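Local coordinates for protein phosphodiesterase (Candida albicans, PDB 6CPU) that belongs to the phosphodiesterases of the HD-domain clan, with a mostly helical fold that holds a zinc ion and a magnesium ion, at residues F84-K87 and S88-I91; Y213-H217 and W218-A222; D359-K363 and F364-T368. All coordinates share one frame; numbering follows the deposited sequence.

Contact 1. Residues F84-K87 and S88-I91; sequences FSDK and SLLI
A chi1 of 171° sets F84 CG opposite the backbone N and swings the ring over the next turn of the helix, where S88 presents CB to one face. It is this methylene carbon rather than the hydroxyl that approaches the ring most closely. CB stands 4.2 Å from the F84 ring centroid, 16° off the ring normal, a CH-pi contact displaced toward the rim beside CZ. The same two residues are joined through the main chain: S88 N donates to F84 O at 2.8 Å. Three more i to i+4 bonds follow, L89 N to S85 O, L90 N to D86 O and I91 N to K87 O. These are the first turns of helix 84-94, packed between helix 25-34 (L90, I91), helix 177-193 (L89) and strand 100-103 (S88, I91), an end strand of the parallel sheet. K87 bends back at its last torsion (chi4 76°), and NZ bonds the carbonyls L82 O and D80 O just before the helix. The regular backbone bonds thus fix the spacing that lets S88 CB meet the F84 ring, and the two bonds of the lysine ammonium probably steady the chain entering the helix.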
loop_
_atom_site.group_PDB
_atom_site.type_symbol
_atom_site.label_atom_id
_atom_site.label_comp_id
_atom_site.label_asym_id
_atom_site.label_seq_id
_atom_site.Cartn_x
_atom_site.Cartn_y
_atom_site.Cartn_z
ATOM N N PHE A 84 26.897 16.547 -0.097
ATOM C CA PHE A 84 26.380 15.823 1.056
ATOM C C PHE A 84 24.956 16.254 1.417
ATOM O O PHE A 84 24.120 15.410 1.762
ATOM C CB PHE A 84 27.296 15.972 2.266
ATOM C CG PHE A 84 26.704 15.422 3.532
ATOM C CD1 PHE A 84 26.644 14.054 3.745
ATOM C CD2 PHE A 84 26.170 16.272 4.494
ATOM C CE1 PHE A 84 26.085 13.541 4.902
ATOM C CE2 PHE A 84 25.607 15.767 5.652
ATOM C CZ PHE A 84 25.567 14.399 5.859
ATOM N N SER A 85 24.674 17.556 1.332
ATOM C CA SER A 85 23.331 18.068 1.618
ATOM C C SER A 85 22.243 17.392 0.768
ATOM O O SER A 85 21.168 17.069 1.285
ATOM C CB SER A 85 23.276 19.592 1.442
ATOM O OG SER A 85 23.368 19.955 0.076
ATOM N N ASP A 86 22.526 17.166 -0.515
ATOM C CA ASP A 86 21.597 16.456 -1.411
ATOM C C ASP A 86 21.521 14.942 -1.174
ATOM O O ASP A 86 20.438 14.351 -1.286
ATOM C CB ASP A 86 21.951 16.699 -2.879
ATOM C CG ASP A 86 21.529 18.070 -3.370
ATOM O OD1 ASP A 86 20.493 18.586 -2.902
ATOM O OD2 ASP A 86 22.234 18.622 -4.241
ATOM N N LYS A 87 22.658 14.313 -0.896
ATOM C CA LYS A 87 22.681 12.883 -0.556
ATOM C C LYS A 87 21.857 12.638 0.704
ATOM O O LYS A 87 21.049 11.695 0.787
ATOM C CB LYS A 87 24.116 12.388 -0.322
ATOM C CG LYS A 87 24.975 12.312 -1.577
ATOM C CD LYS A 87 26.079 11.279 -1.417
ATOM C CE LYS A 87 26.888 11.118 -2.690
ATOM N NZ LYS A 87 27.839 12.254 -2.884
ATOM N N SER A 88 22.058 13.514 1.675
ATOM C CA SER A 88 21.367 13.463 2.942
ATOM C C SER A 88 19.858 13.690 2.765
ATOM O O SER A 88 19.044 12.984 3.378
ATOM C CB SER A 88 21.976 14.507 3.881
ATOM O OG SER A 88 21.352 14.512 5.142
ATOM N N LEU A 89 19.495 14.662 1.932
ATOM C CA LEU A 89 18.098 14.939 1.608
ATOM C C LEU A 89 17.429 13.721 0.969
ATOM O O LEU A 89 16.300 13.352 1.350
ATOM C CB LEU A 89 17.992 16.145 0.669
ATOM C CG LEU A 89 16.613 16.538 0.135
ATOM C CD1 LEU A 89 15.657 16.791 1.280
ATOM C CD2 LEU A 89 16.704 17.770 -0.764
ATOM N N LEU A 90 18.135 13.096 0.026
ATOM C CA LEU A 90 17.635 11.899 -0.648
ATOM C C LEU A 90 17.321 10.766 0.359
ATOM O O LEU A 90 16.248 10.184 0.324
ATOM C CB LEU A 90 18.648 11.426 -1.685
ATOM C CG LEU A 90 18.184 10.410 -2.744
ATOM C CD1 LEU A 90 19.037 10.507 -4.009
ATOM C CD2 LEU A 90 18.214 8.983 -2.218
ATOM N N ILE A 91 18.271 10.457 1.229
ATOM C CA ILE A 91 18.114 9.397 2.228
ATOM C C ILE A 91 16.991 9.737 3.219
ATOM O O ILE A 91 16.122 8.905 3.503
ATOM C CB ILE A 91 19.456 9.159 2.977
ATOM C CG1 ILE A 91 20.514 8.531 2.049
ATOM C CG2 ILE A 91 19.274 8.291 4.206
ATOM C CD1 ILE A 91 20.073 7.265 1.327
#

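Contact 2. Residues Y213-H217 and W218-A222; sequences YAVGH and WSFPA
F220 brings the edge of its ring against the last turn of helix 205-216, with CD1 3.5 Å from A214 O and the oxygen near the ring plane. A chi1 of -176° carries the ring back toward the helix, where CE1 also lies 4.4 Å from V215 CG2. Next to it the P221 ring meets the A214 methyl, CD to CB 4.1 Å, so P221 and F220 both lean on A214, one on its methyl and the other on its carbonyl. At the corner, H217 N bonds A214 O at 3.0 Å, which gives that carbonyl a backbone donor as well as the aromatic edge. The imidazole of H217 folds back on the helix too: ND1 donates to Y213 O at 2.7 Å, with the oxygen close to the ring plane but the donor well above the carbonyl plane. Y310 meets the same imidazole edge-to-face. From H217 on the chain has left the helix, and inverse gamma turns are centred on S219 and P221. W218 points away, its NE1 bonded to T467 O and its ring in a cation-pi contact with R468. F220 also packs on D281 and Q284 of helix 276-292, which carries the zinc ligand H278; its side chain lies about 13 Å from the zinc ion. All of the touching residues are buried, and two late carbonyls probably help to hold the exit: Y213 O takes an imidazole N-H, and A214 O a backbone N-H beside a ring edge that adds at most a weak electrostatic contact.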
loop_
_atom_site.group_PDB
_atom_site.type_symbol
_atom_site.label_atom_id
_atom_site.label_comp_id
_atom_site.label_asym_id
_atom_site.label_seq_id
_atom_site.Cartn_x
_atom_site.Cartn_y
_atom_site.Cartn_z
ATOM N N TYR A 213 -1.161 -12.986 -16.570
ATOM C CA TYR A 213 -2.298 -13.894 -16.342
ATOM C C TYR A 213 -2.813 -13.875 -14.910
ATOM O O TYR A 213 -4.018 -14.002 -14.706
ATOM C CB TYR A 213 -1.980 -15.333 -16.769
ATOM C CG TYR A 213 -1.999 -15.492 -18.266
ATOM C CD1 TYR A 213 -0.829 -15.365 -19.019
ATOM C CD2 TYR A 213 -3.195 -15.723 -18.940
ATOM C CE1 TYR A 213 -0.852 -15.479 -20.397
ATOM C CE2 TYR A 213 -3.228 -15.836 -20.316
ATOM C CZ TYR A 213 -2.055 -15.725 -21.039
ATOM O OH TYR A 213 -2.092 -15.838 -22.413
ATOM N N ALA A 214 -1.926 -13.738 -13.925
ATOM C CA ALA A 214 -2.368 -13.521 -12.529
ATOM C C ALA A 214 -3.258 -12.274 -12.425
ATOM O O ALA A 214 -4.378 -12.332 -11.897
ATOM C CB ALA A 214 -1.166 -13.429 -11.585
ATOM N N VAL A 215 -2.786 -11.151 -12.965
ATOM C CA VAL A 215 -3.590 -9.931 -13.015
ATOM C C VAL A 215 -4.939 -10.193 -13.723
ATOM O O VAL A 215 -5.964 -9.598 -13.388
ATOM C CB VAL A 215 -2.809 -8.794 -13.700
ATOM C CG1 VAL A 215 -3.705 -7.625 -14.051
ATOM C CG2 VAL A 215 -1.681 -8.319 -12.784
ATOM N N GLY A 216 -4.915 -11.103 -14.692
ATOM C CA GLY A 216 -6.107 -11.514 -15.408
ATOM C C GLY A 216 -7.157 -12.299 -14.647
ATOM O O GLY A 216 -8.297 -12.304 -15.070
ATOM N N HIS A 217 -6.794 -12.960 -13.547
ATOM C CA HIS A 217 -7.756 -13.747 -12.754
ATOM C C HIS A 217 -8.492 -12.923 -11.699
ATOM O O HIS A 217 -7.869 -12.138 -10.978
ATOM C CB HIS A 217 -7.042 -14.866 -12.013
ATOM C CG HIS A 217 -6.654 -16.024 -12.878
ATOM N ND1 HIS A 217 -5.534 -16.007 -13.682
ATOM C CD2 HIS A 217 -7.228 -17.239 -13.052
ATOM C CE1 HIS A 217 -5.432 -17.166 -14.310
ATOM N NE2 HIS A 217 -6.448 -17.929 -13.946
ATOM N N TRP A 218 -9.804 -13.127 -11.571
ATOM C CA TRP A 218 -10.540 -12.587 -10.417
ATOM C C TRP A 218 -10.076 -13.274 -9.139
ATOM O O TRP A 218 -10.086 -12.672 -8.064
ATOM C CB TRP A 218 -12.063 -12.720 -10.568
ATOM C CG TRP A 218 -12.778 -12.211 -9.360
ATOM C CD1 TRP A 218 -13.448 -12.946 -8.430
ATOM C CD2 TRP A 218 -12.817 -10.853 -8.903
ATOM N NE1 TRP A 218 -13.937 -12.126 -7.437
ATOM C CE2 TRP A 218 -13.566 -10.836 -7.708
ATOM C CE3 TRP A 218 -12.323 -9.646 -9.410
ATOM C CZ2 TRP A 218 -13.816 -9.659 -7.003
ATOM C CZ3 TRP A 218 -12.575 -8.477 -8.707
ATOM C CH2 TRP A 218 -13.319 -8.493 -7.524
ATOM N N SER A 219 -9.666 -14.535 -9.244
ATOM C CA SER A 219 -9.039 -15.230 -8.126
ATOM C C SER A 219 -7.559 -14.816 -8.054
ATOM O O SER A 219 -6.659 -15.624 -8.245
ATOM C CB SER A 219 -9.182 -16.745 -8.286
ATOM O OG SER A 219 -8.893 -17.418 -7.069
ATOM N N PHE A 220 -7.329 -13.542 -7.753
ATOM C CA PHE A 220 -5.993 -12.964 -7.778
ATOM C C PHE A 220 -5.153 -13.596 -6.679
ATOM O O PHE A 220 -5.473 -13.427 -5.493
ATOM C CB PHE A 220 -6.105 -11.454 -7.577
ATOM C CG PHE A 220 -4.794 -10.709 -7.685
ATOM C CD1 PHE A 220 -4.010 -10.814 -8.816
ATOM C CD2 PHE A 220 -4.370 -9.866 -6.658
ATOM C CE1 PHE A 220 -2.808 -10.118 -8.917
ATOM C CE2 PHE A 220 -3.176 -9.168 -6.752
ATOM C CZ PHE A 220 -2.394 -9.287 -7.885
ATOM N N PRO A 221 -4.084 -14.338 -7.052
ATOM C CA PRO A 221 -3.365 -15.148 -6.085
ATOM C C PRO A 221 -2.347 -14.319 -5.295
ATOM O O PRO A 221 -1.166 -14.668 -5.238
ATOM C CB PRO A 221 -2.661 -16.180 -6.965
ATOM C CG PRO A 221 -2.336 -15.408 -8.197
ATOM C CD PRO A 221 -3.504 -14.478 -8.406
ATOM N N ALA A 222 -2.828 -13.250 -4.658
ATOM C CA ALA A 222 -1.954 -12.271 -4.005
ATOM C C ALA A 222 -0.944 -12.914 -3.074
ATOM O O ALA A 222 0.202 -12.473 -3.007
ATOM C CB ALA A 222 -2.783 -11.253 -3.240
#

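Contact 3. Residues D359-K363 and F364-T368; sequences DFMIK and FSAPT
The backbone closes helix 358-363 with a Schellman motif: A366 N reaches back to M361 O at 2.9 Å, S365 N bonds I362 O at 3.1 Å, and S365, at positive phi (58°), is the C-prime residue that lets the chain turn. F364, the first residue to leave helical angles, still donates its N to F360 O. The two reversing bonds differ in geometry, since A366 N lies in the carbonyl plane of M361 whereas S365 N sits well above that of I362.

Among the side chains, F360 and F364 carry the contact. F360 has CG anti to its N (chi1 165°), and the two rings come to lie nearly parallel, planes at 25° and centroids 4.9 Å apart. The rings are strongly offset, so little of one lies over the other: F360 CE1 stands over the rim of one F364 face, and the shortest approach is F360 CD1 to F364 CD2 at 3.6 Å. F364 CD2 is also 3.4 Å from F360 O, which lies in plane at the ring edge, so one carbonyl serves both the F364 N-H and its aromatic rim. Both rings rest on K491 of helix 470-495.

From the last helical turn M361 curls forward, bent at chi2 and chi3, and its CE packs 3.5 Å from A366 CB. A366 is the N-cap residue of helix 367-371, and the methionine thus spans from the end of one helix to the start of the next, with M165 of helix 165-173 packed against it. On the exposed side, a water donates to K363 O at 2.8 Å and lies 2.6 Å from S365 OG, bridging the helix end to the residue that turns it.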
loop_
_atom_site.group_PDB
_atom_site.type_symbol
_atom_site.label_atom_id
_atom_site.label_comp_id
_atom_site.label_asym_id
_atom_site.label_seq_id
_atom_site.Cartn_x
_atom_site.Cartn_y
_atom_site.Cartn_z
ATOM N N ASP A 359 -10.713 2.671 15.464
ATOM C CA ASP A 359 -11.175 2.470 16.832
ATOM C C ASP A 359 -10.035 2.477 17.848
ATOM O O ASP A 359 -10.152 3.104 18.902
ATOM C CB ASP A 359 -11.994 1.172 16.947
ATOM C CG ASP A 359 -13.356 1.286 16.278
ATOM O OD1 ASP A 359 -13.889 2.419 16.194
ATOM O OD2 ASP A 359 -13.899 0.244 15.833
ATOM N N PHE A 360 -8.930 1.810 17.528
ATOM C CA PHE A 360 -7.793 1.765 18.429
ATOM C C PHE A 360 -7.160 3.154 18.587
ATOM O O PHE A 360 -6.857 3.576 19.695
ATOM C CB PHE A 360 -6.739 0.776 17.923
ATOM C CG PHE A 360 -5.418 0.923 18.584
ATOM C CD1 PHE A 360 -5.149 0.277 19.778
ATOM C CD2 PHE A 360 -4.435 1.763 18.037
ATOM C CE1 PHE A 360 -3.929 0.436 20.395
ATOM C CE2 PHE A 360 -3.215 1.919 18.658
ATOM C CZ PHE A 360 -2.961 1.256 19.839
ATOM N N MET A 361 -6.938 3.834 17.456
ATOM C CA MET A 361 -6.297 5.155 17.489
ATOM C C MET A 361 -7.145 6.141 18.308
ATOM O O MET A 361 -6.597 6.944 19.086
ATOM C CB MET A 361 -6.078 5.691 16.074
ATOM C CG MET A 361 -5.242 4.795 15.164
ATOM S SD MET A 361 -3.542 4.654 15.681
ATOM C CE MET A 361 -2.897 6.188 15.000
ATOM N N ILE A 362 -8.467 6.057 18.159
ATOM C CA ILE A 362 -9.394 6.923 18.904
ATOM C C ILE A 362 -9.368 6.576 20.397
ATOM O O ILE A 362 -9.150 7.439 21.254
ATOM C CB ILE A 362 -10.821 6.816 18.339
ATOM C CG1 ILE A 362 -10.890 7.427 16.938
ATOM C CG2 ILE A 362 -11.836 7.500 19.254
ATOM C CD1 ILE A 362 -12.097 7.003 16.126
ATOM N N LYS A 363 -9.564 5.304 20.715
ATOM C CA LYS A 363 -9.731 4.918 22.120
ATOM C C LYS A 363 -8.463 5.127 22.944
ATOM O O LYS A 363 -8.549 5.436 24.129
ATOM C CB LYS A 363 -10.240 3.474 22.221
ATOM C CG LYS A 363 -11.617 3.270 21.592
ATOM C CD LYS A 363 -12.754 3.912 22.385
ATOM C CE LYS A 363 -14.101 3.644 21.721
ATOM N NZ LYS A 363 -15.259 4.146 22.515
ATOM N N PHE A 364 -7.288 4.994 22.320
ATOM C CA PHE A 364 -6.027 5.196 23.008
ATOM C C PHE A 364 -5.407 6.586 22.777
ATOM O O PHE A 364 -4.272 6.828 23.173
ATOM C CB PHE A 364 -5.053 4.069 22.655
ATOM C CG PHE A 364 -5.467 2.749 23.240
ATOM C CD1 PHE A 364 -4.928 2.309 24.441
ATOM C CD2 PHE A 364 -6.477 2.005 22.642
ATOM C CE1 PHE A 364 -5.339 1.105 24.998
ATOM C CE2 PHE A 364 -6.907 0.809 23.204
ATOM C CZ PHE A 364 -6.335 0.365 24.381
ATOM N N SER A 365 -6.172 7.495 22.180
ATOM C CA SER A 365 -5.767 8.914 22.059
ATOM C C SER A 365 -4.426 9.050 21.327
ATOM O O SER A 365 -3.558 9.823 21.727
ATOM C CB SER A 365 -5.703 9.581 23.444
ATOM O OG SER A 365 -6.980 9.610 24.064
ATOM N N ALA A 366 -4.283 8.314 20.234
ATOM C CA ALA A 366 -3.091 8.396 19.418
ATOM C C ALA A 366 -2.974 9.822 18.855
ATOM O O ALA A 366 -3.988 10.427 18.506
ATOM C CB ALA A 366 -3.163 7.401 18.274
ATOM N N PRO A 367 -1.749 10.359 18.787
ATOM C CA PRO A 367 -1.565 11.706 18.256
ATOM C C PRO A 367 -2.327 11.994 16.968
ATOM O O PRO A 367 -2.975 13.039 16.865
ATOM C CB PRO A 367 -0.050 11.777 18.093
ATOM C CG PRO A 367 0.415 11.073 19.356
ATOM C CD PRO A 367 -0.516 9.893 19.454
ATOM N N THR A 368 -2.325 11.069 16.011
ATOM C CA THR A 368 -3.046 11.322 14.744
ATOM C C THR A 368 -4.574 11.444 14.938
ATOM O O THR A 368 -5.245 12.222 14.244
ATOM C CB THR A 368 -2.687 10.280 13.675
ATOM O OG1 THR A 368 -3.010 8.981 14.159
ATOM C CG2 THR A 368 -1.193 10.316 13.388
HETATM O O HOH W 1 -7.300 7.529 25.533
#

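In the fold
All three are local contacts, but they sit in different surroundings. Contact 2 is wholly buried, whereas contacts 1 and 3 are only partly so and keep exposed residues; contact 2 lies across the centre of the chain from each of the others. Contact 1 stays within a single helix, near its start, and packs beside the parallel sheet through strand 100-103. Contacts 2 and 3 each handle the end of a helix, both touch helix 470-495, and both set a phenylalanine edge at a late helical carbonyl. They differ in the rest: contact 2 adds an imidazole N-H bond, contact 3 a full Schellman pair and a bridging water.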